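Cobalamin biosynthesis precorrin-6Y methylase (cbiE) (Archaeoglobus fulgidus, PDB 2BB3) probably transfers a methyl group from S-adenosyl-L-methionine to a precorrin intermediate in the biosynthesis of adenosylcobalamin. Local coordinates at residues Y160-I165 / I210-R215; L130-V135 / V182-L187. All blocks are in the same frame, centred on the assembly; numbering follows the deposited sequence.

Contact 1. Residues Y160-I165 / I210-R215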
ATOM      1  N   TYR A 160       5.810   4.935  19.180  1.00 57.86           N
ATOM      2  CA  TYR A 160       5.951   3.577  18.660  1.00 56.05           C
ATOM      3  C   TYR A 160       6.107   3.453  17.147  1.00 51.98           C
ATOM      4  O   TYR A 160       6.290   2.347  16.639  1.00 50.56           O
ATOM      5  CB  TYR A 160       4.750   2.729  19.098  1.00 58.09           C
ATOM      6  CG  TYR A 160       4.082   3.227  20.355  1.00 61.64           C
ATOM      7  CD1 TYR A 160       3.120   4.236  20.300  1.00 62.01           C
ATOM      8  CD2 TYR A 160       4.426   2.706  21.604  1.00 61.47           C
ATOM      9  CE1 TYR A 160       2.517   4.717  21.461  1.00 64.11           C
ATOM     10  CE2 TYR A 160       3.828   3.175  22.769  1.00 62.09           C
ATOM     11  CZ  TYR A 160       2.879   4.178  22.692  1.00 63.69           C
ATOM     12  OH  TYR A 160       2.299   4.659  23.844  1.00 66.44           O
ATOM     13  N   ARG A 161       6.060   4.574  16.434  1.00 47.44           N
ATOM     14  CA  ARG A 161       6.141   4.532  14.981  1.00 42.02           C
ATOM     15  C   ARG A 161       6.719   5.778  14.363  1.00 40.34           C
ATOM     16  O   ARG A 161       6.653   6.862  14.945  1.00 37.21           O
ATOM     17  CB  ARG A 161       4.728   4.383  14.376  1.00 41.59           C
ATOM     18  CG  ARG A 161       4.008   3.099  14.698  1.00 38.60           C
ATOM     19  CD  ARG A 161       4.719   1.975  14.022  1.00 40.16           C
ATOM     20  NE  ARG A 161       4.176   0.674  14.381  1.00 37.74           N
ATOM     21  CZ  ARG A 161       3.320  -0.004  13.635  1.00 39.61           C
ATOM     22  NH1 ARG A 161       2.894   0.506  12.477  1.00 34.89           N
ATOM     23  NH2 ARG A 161       2.924  -1.205  14.041  1.00 36.22           N
ATOM     24  N   HIS A 162       7.287   5.624  13.177  1.00 36.75           N
ATOM     25  CA  HIS A 162       7.745   6.781  12.435  1.00 36.47           C
ATOM     26  C   HIS A 162       6.412   7.296  11.903  1.00 35.02           C
ATOM     27  O   HIS A 162       5.434   6.559  11.867  1.00 32.63           O
ATOM     28  CB  HIS A 162       8.561   6.395  11.193  1.00 36.98           C
ATOM     29  CG  HIS A 162       9.738   5.525  11.473  1.00 39.66           C
ATOM     30  ND1 HIS A 162      10.716   5.863  12.376  1.00 37.70           N
ATOM     31  CD2 HIS A 162      10.147   4.366  10.888  1.00 37.82           C
ATOM     32  CE1 HIS A 162      11.684   4.961  12.337  1.00 39.61           C
ATOM     33  NE2 HIS A 162      11.356   4.047  11.438  1.00 40.49           N
ATOM     34  N   LEU A 163       6.370   8.547  11.484  1.00 36.20           N
ATOM     35  CA  LEU A 163       5.155   9.072  10.896  1.00 35.21           C
ATOM     36  C   LEU A 163       5.410   9.285   9.411  1.00 35.52           C
ATOM     37  O   LEU A 163       6.494   9.698   9.005  1.00 32.75           O
ATOM     38  CB  LEU A 163       4.754  10.407  11.533  1.00 35.58           C
ATOM     39  CG  LEU A 163       4.249  10.373  12.979  1.00 37.97           C
ATOM     40  CD1 LEU A 163       3.755  11.769  13.362  1.00 36.15           C
ATOM     41  CD2 LEU A 163       3.116   9.356  13.125  1.00 36.82           C
ATOM     42  N   LEU A 164       4.406   8.963   8.606  1.00 35.62           N
ATOM     43  CA  LEU A 164       4.469   9.184   7.170  1.00 34.05           C
ATOM     44  C   LEU A 164       3.214  10.044   6.984  1.00 32.48           C
ATOM     45  O   LEU A 164       2.091   9.542   6.992  1.00 30.55           O
ATOM     46  CB  LEU A 164       4.369   7.863   6.399  1.00 33.45           C
ATOM     47  CG  LEU A 164       5.044   7.904   5.020  1.00 38.73           C
ATOM     48  CD1 LEU A 164       6.535   8.166   5.192  1.00 36.66           C
ATOM     49  CD2 LEU A 164       4.828   6.601   4.274  1.00 36.32           C
ATOM     50  N   ILE A 165       3.412  11.349   6.840  1.00 33.72           N
ATOM     51  CA  ILE A 165       2.299  12.280   6.719  1.00 33.71           C
ATOM     52  C   ILE A 165       2.008  12.685   5.283  1.00 34.47           C
ATOM     53  O   ILE A 165       2.894  13.125   4.572  1.00 36.04           O
ATOM     54  CB  ILE A 165       2.597  13.572   7.527  1.00 32.20           C
ATOM     55  CG1 ILE A 165       2.958  13.215   8.969  1.00 29.58           C
ATOM     56  CG2 ILE A 165       1.395  14.509   7.493  1.00 28.87           C
ATOM     57  CD1 ILE A 165       3.651  14.367   9.726  1.00 27.04           C
ATOM     58  N   ILE A 210       5.108  14.250   0.990  1.00 32.75           N
ATOM     59  CA  ILE A 210       4.979  13.246   2.020  1.00 32.95           C
ATOM     60  C   ILE A 210       6.059  13.623   3.009  1.00 32.18           C
ATOM     61  O   ILE A 210       7.187  13.915   2.617  1.00 30.37           O
ATOM     62  CB  ILE A 210       5.108  11.812   1.461  1.00 32.60           C
ATOM     63  CG1 ILE A 210       3.785  11.429   0.762  1.00 32.21           C
ATOM     64  CG2 ILE A 210       5.393  10.833   2.604  1.00 30.45           C
ATOM     65  CD1 ILE A 210       3.800  10.094   0.080  1.00 31.12           C
ATOM     66  N   ILE A 211       5.691  13.680   4.286  1.00 33.25           N
ATOM     67  CA  ILE A 211       6.631  14.087   5.336  1.00 33.93           C
ATOM     68  C   ILE A 211       7.015  12.899   6.200  1.00 33.69           C
ATOM     69  O   ILE A 211       6.180  12.383   6.915  1.00 35.40           O
ATOM     70  CB  ILE A 211       5.993  15.159   6.246  1.00 30.98           C
ATOM     71  CG1 ILE A 211       5.673  16.419   5.430  1.00 30.47           C
ATOM     72  CG2 ILE A 211       6.919  15.463   7.424  1.00 31.80           C
ATOM     73  CD1 ILE A 211       5.047  17.569   6.269  1.00 29.11           C
ATOM     74  N   PHE A 212       8.270  12.470   6.132  1.00 34.34           N
ATOM     75  CA  PHE A 212       8.721  11.338   6.934  1.00 36.50           C
ATOM     76  C   PHE A 212       9.351  11.825   8.237  1.00 36.27           C
ATOM     77  O   PHE A 212      10.302  12.598   8.216  1.00 37.83           O
ATOM     78  CB  PHE A 212       9.745  10.491   6.157  1.00 35.47           C
ATOM     79  CG  PHE A 212      10.272   9.322   6.935  1.00 34.35           C
ATOM     80  CD1 PHE A 212       9.416   8.298   7.340  1.00 34.51           C
ATOM     81  CD2 PHE A 212      11.621   9.245   7.275  1.00 32.09           C
ATOM     82  CE1 PHE A 212       9.894   7.218   8.075  1.00 33.45           C
ATOM     83  CE2 PHE A 212      12.114   8.160   8.016  1.00 33.41           C
ATOM     84  CZ  PHE A 212      11.249   7.147   8.414  1.00 34.41           C
ATOM     85  N   VAL A 213       8.807  11.371   9.367  1.00 37.29           N
ATOM     86  CA  VAL A 213       9.315  11.735  10.690  1.00 38.78           C
ATOM     87  C   VAL A 213       9.717  10.448  11.434  1.00 42.84           C
ATOM     88  O   VAL A 213       8.848   9.678  11.862  1.00 41.97           O
ATOM     89  CB  VAL A 213       8.231  12.466  11.528  1.00 37.84           C
ATOM     90  CG1 VAL A 213       8.876  13.146  12.722  1.00 35.94           C
ATOM     91  CG2 VAL A 213       7.464  13.476  10.662  1.00 36.65           C
ATOM     92  N   GLU A 214      11.021  10.216  11.594  1.00 46.48           N
ATOM     93  CA  GLU A 214      11.499   9.019  12.296  1.00 52.22           C
ATOM     94  C   GLU A 214      11.036   9.023  13.737  1.00 52.89           C
ATOM     95  O   GLU A 214      10.983  10.072  14.371  1.00 50.14           O
ATOM     96  CB  GLU A 214      13.036   8.907  12.281  1.00 57.15           C
ATOM     97  CG  GLU A 214      13.680   8.891  10.905  1.00 63.42           C
ATOM     98  CD  GLU A 214      15.042   8.185  10.896  1.00 66.54           C
ATOM     99  OE1 GLU A 214      15.837   8.404   9.947  1.00 66.98           O
ATOM    100  OE2 GLU A 214      15.306   7.399  11.839  1.00 69.05           O
ATOM    101  N   ARG A 215      10.717   7.848  14.260  1.00 57.48           N
ATOM    102  CA  ARG A 215      10.254   7.766  15.632  1.00 63.36           C
ATOM    103  C   ARG A 215      11.335   8.223  16.602  1.00 66.57           C
ATOM    104  O   ARG A 215      12.507   7.919  16.435  1.00 63.01           O
ATOM    105  CB  ARG A 215       9.786   6.335  15.978  1.00 65.44           C
ATOM    106  CG  ARG A 215      10.818   5.232  15.834  1.00 68.62           C
ATOM    107  CD  ARG A 215      10.297   3.883  16.380  1.00 70.37           C
ATOM    108  NE  ARG A 215       9.948   3.943  17.799  1.00 74.58           N
ATOM    109  CZ  ARG A 215       9.491   2.918  18.519  1.00 78.09           C
ATOM    110  NH1 ARG A 215       9.204   3.086  19.806  1.00 79.59           N
ATOM    111  NH2 ARG A 215       9.320   1.727  17.962  1.00 79.27           N
TER
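With CG of His162 anti to the carbonyl carbon (chi1 -56°) and CG of Phe212 anti to its backbone N (chi1 179°), the two rings come together. Both residues belong to an antiparallel pair, strands 162-167 and 209-213, in the mixed sheet of a tetrapyrrole methylase. The edge of Phe212 is turned to the face of His162 in a T-shaped stack, with ring centroids 5.2 Å apart; Phe212 CZ stands over that face, off toward its rim, while Phe212 CE1 reaches CB of His162. In its own ring plane, His162 ND1 accepts the backbone N-H of Arg215 (2.7 Å, N-H...ND1 163°), which extends the pairing past the last regular bridge. With an alanine at His162 the ring is gone, and Arg215 N-H would probably lose this acceptor and Phe212 CZ the face it stands over. The regular ladder follows in the hydrogen-bonded pairs Leu163-Val213 and Ile165-Ile211, each closed by two backbone bonds, among them Leu163 N to Val213 O at 2.8 Å. Leu164 and Phe212 form the non-hydrogen-bonded pair between them. Their side chains turn to the face packed by helix 125-133, where CD1 of Leu164 lies at the edge of the Phe212 ring. The other face carries Leu163, Ile165, Ile211 and Val213, with Leu158 of helix 157-160 against Leu163 and Val213. Ile210, at the far end, touches the bound S-adenosyl-L-homocysteine. Arg161 NH1 is hydrogen-bonded to Val140 O of its own chain, and NH2 reaches across the dimer interface to Val142 O of the second subunit. On the face with Ile165, the CD1 methyl of that residue slants across to CG2 of Val213 at 4.0 Å.

Contact 2. Residues L130-V135 / V182-L187. With SAH (S-adenosyl-L-homocysteine), chain C.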
ATOM      1  N   LEU A 130       7.863   4.890   0.765  1.00 30.61           N
ATOM      2  CA  LEU A 130       8.419   3.816   1.577  1.00 30.49           C
ATOM      3  C   LEU A 130       9.497   3.095   0.796  1.00 30.73           C
ATOM      4  O   LEU A 130      10.504   2.665   1.357  1.00 33.10           O
ATOM      5  CB  LEU A 130       7.317   2.840   1.985  1.00 29.54           C
ATOM      6  CG  LEU A 130       6.835   2.849   3.442  1.00 35.52           C
ATOM      7  CD1 LEU A 130       7.215   4.132   4.175  1.00 33.19           C
ATOM      8  CD2 LEU A 130       5.351   2.608   3.458  1.00 31.43           C
ATOM      9  N   ALA A 131       9.291   2.957  -0.507  1.00 31.00           N
ATOM     10  CA  ALA A 131      10.288   2.294  -1.334  1.00 32.40           C
ATOM     11  C   ALA A 131      11.549   3.137  -1.464  1.00 32.26           C
ATOM     12  O   ALA A 131      12.642   2.594  -1.515  1.00 31.72           O
ATOM     13  CB  ALA A 131       9.720   1.979  -2.703  1.00 32.91           C
ATOM     14  N   ARG A 132      11.402   4.459  -1.511  1.00 35.07           N
ATOM     15  CA  ARG A 132      12.581   5.336  -1.604  1.00 37.93           C
ATOM     16  C   ARG A 132      13.398   5.291  -0.315  1.00 37.76           C
ATOM     17  O   ARG A 132      14.617   5.311  -0.353  1.00 37.08           O
ATOM     18  CB  ARG A 132      12.175   6.802  -1.824  1.00 39.12           C
ATOM     19  CG  ARG A 132      11.489   7.094  -3.132  1.00 42.09           C
ATOM     20  CD  ARG A 132      12.416   6.925  -4.326  1.00 45.46           C
ATOM     21  NE  ARG A 132      11.829   7.583  -5.481  1.00 46.48           N
ATOM     22  CZ  ARG A 132      11.017   7.000  -6.353  1.00 47.04           C
ATOM     23  NH1 ARG A 132      10.706   5.716  -6.203  1.00 47.33           N
ATOM     24  NH2 ARG A 132      10.489   7.717  -7.350  1.00 42.74           N
ATOM     25  N   LEU A 133      12.695   5.234   0.813  1.00 35.36           N
ATOM     26  CA  LEU A 133      13.293   5.236   2.149  1.00 34.14           C
ATOM     27  C   LEU A 133      13.746   3.880   2.657  1.00 34.76           C
ATOM     28  O   LEU A 133      14.481   3.812   3.640  1.00 32.27           O
ATOM     29  CB  LEU A 133      12.288   5.781   3.171  1.00 33.77           C
ATOM     30  CG  LEU A 133      11.759   7.208   3.030  1.00 32.61           C
ATOM     31  CD1 LEU A 133      10.531   7.368   3.884  1.00 33.81           C
ATOM     32  CD2 LEU A 133      12.845   8.188   3.461  1.00 34.04           C
ATOM     33  N   LYS A 134      13.311   2.806   2.000  1.00 35.74           N
ATOM     34  CA  LYS A 134      13.649   1.445   2.444  1.00 36.87           C
ATOM     35  C   LYS A 134      13.033   1.219   3.832  1.00 35.72           C
ATOM     36  O   LYS A 134      13.651   0.607   4.701  1.00 39.84           O
ATOM     37  CB  LYS A 134      15.178   1.239   2.537  1.00 38.93           C
ATOM     38  CG  LYS A 134      15.954   1.552   1.270  1.00 42.30           C
ATOM     39  CD  LYS A 134      15.485   0.695   0.095  1.00 44.22           C
ATOM     40  CE  LYS A 134      16.296   0.982  -1.147  1.00 48.30           C
ATOM     41  NZ  LYS A 134      17.747   0.767  -0.927  1.00 47.92           N
ATOM     42  N   VAL A 135      11.820   1.723   4.038  1.00 33.89           N
ATOM     43  CA  VAL A 135      11.135   1.576   5.320  1.00 30.64           C
ATOM     44  C   VAL A 135       9.877   0.725   5.166  1.00 29.90           C
ATOM     45  O   VAL A 135       9.150   0.864   4.186  1.00 30.03           O
ATOM     46  CB  VAL A 135      10.757   2.967   5.909  1.00 29.12           C
ATOM     47  CG1 VAL A 135       9.890   2.793   7.152  1.00 24.89           C
ATOM     48  CG2 VAL A 135      12.047   3.736   6.277  1.00 32.08           C
ATOM     49  N   VAL A 182      11.937  14.448   6.560  1.00 36.71           N
ATOM     50  CA  VAL A 182      12.353  14.184   5.196  1.00 34.55           C
ATOM     51  C   VAL A 182      11.097  14.486   4.377  1.00 36.40           C
ATOM     52  O   VAL A 182      10.018  13.975   4.670  1.00 35.54           O
ATOM     53  CB  VAL A 182      12.784  12.706   4.981  1.00 35.12           C
ATOM     54  CG1 VAL A 182      13.129  12.467   3.519  1.00 34.59           C
ATOM     55  CG2 VAL A 182      13.987  12.369   5.860  1.00 35.11           C
ATOM     56  N   LEU A 183      11.249  15.336   3.364  1.00 37.04           N
ATOM     57  CA  LEU A 183      10.152  15.743   2.500  1.00 33.04           C
ATOM     58  C   LEU A 183      10.293  15.035   1.161  1.00 35.00           C
ATOM     59  O   LEU A 183      11.313  15.189   0.488  1.00 35.57           O
ATOM     60  CB  LEU A 183      10.195  17.262   2.266  1.00 31.30           C
ATOM     61  CG  LEU A 183      10.189  18.173   3.500  1.00 30.82           C
ATOM     62  CD1 LEU A 183      10.226  19.653   3.106  1.00 29.55           C
ATOM     63  CD2 LEU A 183       8.960  17.899   4.321  1.00 28.38           C
ATOM     64  N   LEU A 184       9.282  14.250   0.784  1.00 33.32           N
ATOM     65  CA  LEU A 184       9.313  13.579  -0.510  1.00 34.02           C
ATOM     66  C   LEU A 184       8.245  14.300  -1.335  1.00 33.34           C
ATOM     67  O   LEU A 184       7.052  14.144  -1.118  1.00 33.02           O
ATOM     68  CB  LEU A 184       9.057  12.070  -0.361  1.00 33.51           C
ATOM     69  CG  LEU A 184      10.111  11.462   0.578  1.00 34.49           C
ATOM     70  CD1 LEU A 184       9.506  11.291   1.962  1.00 35.27           C
ATOM     71  CD2 LEU A 184      10.631  10.136   0.054  1.00 33.74           C
ATOM     72  N   GLU A 185       8.715  15.126  -2.264  1.00 33.59           N
ATOM     73  CA  GLU A 185       7.864  15.953  -3.094  1.00 32.61           C
ATOM     74  C   GLU A 185       7.698  15.497  -4.520  1.00 33.77           C
ATOM     75  O   GLU A 185       8.669  15.129  -5.200  1.00 33.12           O
ATOM     76  CB  GLU A 185       8.421  17.384  -3.115  1.00 31.33           C
ATOM     77  CG  GLU A 185       8.643  17.950  -1.735  1.00 33.80           C
ATOM     78  CD  GLU A 185       9.367  19.285  -1.755  1.00 37.61           C
ATOM     79  OE1 GLU A 185      10.485  19.352  -2.318  1.00 41.66           O
ATOM     80  OE2 GLU A 185       8.820  20.267  -1.209  1.00 36.99           O
ATOM     81  N   ASN A 186       6.452  15.531  -4.971  1.00 33.86           N
ATOM     82  CA  ASN A 186       6.127  15.189  -6.347  1.00 35.07           C
ATOM     83  C   ASN A 186       6.750  13.873  -6.807  1.00 36.48           C
ATOM     84  O   ASN A 186       7.351  13.811  -7.879  1.00 38.77           O
ATOM     85  CB  ASN A 186       6.594  16.341  -7.242  1.00 33.56           C
ATOM     86  CG  ASN A 186       6.307  17.701  -6.621  1.00 35.94           C
ATOM     87  OD1 ASN A 186       5.204  17.951  -6.125  1.00 33.50           O
ATOM     88  ND2 ASN A 186       7.298  18.587  -6.647  1.00 35.03           N
ATOM     89  N   LEU A 187       6.607  12.824  -6.004  1.00 36.10           N
ATOM     90  CA  LEU A 187       7.162  11.532  -6.364  1.00 34.82           C
ATOM     91  C   LEU A 187       6.685  11.132  -7.756  1.00 39.02           C
ATOM     92  O   LEU A 187       5.493  11.208  -8.072  1.00 34.18           O
ATOM     93  CB  LEU A 187       6.758  10.474  -5.334  1.00 32.81           C
ATOM     94  CG  LEU A 187       7.380  10.731  -3.962  1.00 32.38           C
ATOM     95  CD1 LEU A 187       6.894   9.706  -2.939  1.00 26.56           C
ATOM     96  CD2 LEU A 187       8.910  10.669  -4.073  1.00 27.47           C
TER
HETATM   97  N   SAH C 201      -4.874   8.240  -3.055  1.00 34.82           N
HETATM   98  CA  SAH C 201      -3.598   8.832  -3.064  1.00 35.15           C
HETATM   99  CB  SAH C 201      -3.495   9.967  -2.046  1.00 36.69           C
HETATM  100  CG  SAH C 201      -4.412  11.182  -2.051  1.00 37.97           C
HETATM  101  SD  SAH C 201      -4.434  12.255  -0.641  1.00 40.17           S
HETATM  102  C   SAH C 201      -2.592   7.749  -2.910  1.00 36.43           C
HETATM  103  O   SAH C 201      -1.524   8.158  -3.132  1.00 37.81           O
HETATM  104  OXT SAH C 201      -2.893   6.639  -2.565  1.00 38.62           O
HETATM  105  C5' SAH C 201      -3.322  13.324  -1.508  1.00 41.59           C
HETATM  106  C4' SAH C 201      -1.941  13.446  -0.890  1.00 40.98           C
HETATM  107  O4' SAH C 201      -1.092  12.412  -1.204  1.00 38.14           O
HETATM  108  C3' SAH C 201      -1.202  14.725  -1.136  1.00 39.84           C
HETATM  109  O3' SAH C 201      -1.589  15.763  -0.339  1.00 39.85           O
HETATM  110  C2' SAH C 201       0.190  14.281  -0.870  1.00 39.34           C
HETATM  111  O2' SAH C 201       0.538  14.422   0.439  1.00 38.44           O
HETATM  112  C1' SAH C 201       0.194  12.836  -1.215  1.00 38.14           C
HETATM  113  N9  SAH C 201       0.692  12.631  -2.554  1.00 39.17           N
HETATM  114  C8  SAH C 201      -0.029  12.265  -3.570  1.00 35.42           C
HETATM  115  N7  SAH C 201       0.688  12.104  -4.627  1.00 38.20           N
HETATM  116  C5  SAH C 201       1.897  12.363  -4.308  1.00 36.02           C
HETATM  117  C6  SAH C 201       3.043  12.339  -5.031  1.00 36.43           C
HETATM  118  N6  SAH C 201       3.089  12.048  -6.280  1.00 31.50           N
HETATM  119  N1  SAH C 201       4.169  12.641  -4.419  1.00 38.33           N
HETATM  120  C2  SAH C 201       4.167  12.969  -3.124  1.00 37.26           C
HETATM  121  N3  SAH C 201       3.044  12.974  -2.444  1.00 37.45           N
HETATM  122  C4  SAH C 201       1.919  12.691  -3.015  1.00 35.91           C
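Leu187 N donates to N1 of the S-adenosyl-L-homocysteine adenine over 2.9 Å, while the backbone O of the same residue receives the ligand's N6 (3.1 Å, N-H...O 154°). The first bond is the more bent, with 138° at its hydrogen. Together the two read the N1-N6 edge of adenine by backbone alone, and they fix the base at the end of strand 180-185, in the S-adenosyl-L-homocysteine pocket of this methylase. Leu187 CB lies 3.5 Å from N1, beside the bond. On the side toward helix 125-133, Leu184 of the strand and Leu187 just beyond it face Arg132 and Leu133 of that helix. Arg132 runs past them: CB rests loosely on CD2 of Leu184 at 4.1 Å. From there CG lies beside the backbone N (chi1 -65°) and the chain bends at chi2, a course on which NE only just reaches CD2 of Leu187, at 4.5 Å, while NH2 forms a salt bridge with Glu192. The next residue, Leu133, spreads over two strand residues, with CG facing Leu184 CD2 and CD2 facing CG1 of Val182, both at 4.3 Å. These are loose van der Waals contacts, and only about 200 Å² is buried between the segments. The helix finishes at Leu133; Lys134, with positive phi, turns the chain away and binds Ile117 O of the second subunit through NZ. Helix 125-133 packs on one face of the mixed sheet, Leu133 also resting on Phe212 of strand 209-213, while strand 180-185 runs between 209-213 and 193-198.

The two contacts have centres 11 Å apart and are built on one mixed sheet, in which strand 209-213 of contact 1 lies between strands 162-167 and 180-185. Their segments interleave along the chain: 130-135, 160-165, 182-187, then 210-215. Backbone bonds join them directly, probably Phe212 N to Val182 O and Ile210 O to Leu184 N, and helix 125-133 packs on both, with Leu130 against Leu164. Contact 1 thus links the middle of the sheet to strand 162-167, and contact 2 ties the helix to the strand end that holds adenine. Both touch S-adenosyl-L-homocysteine and the second subunit, so cofactor pocket and dimer interface share this framework.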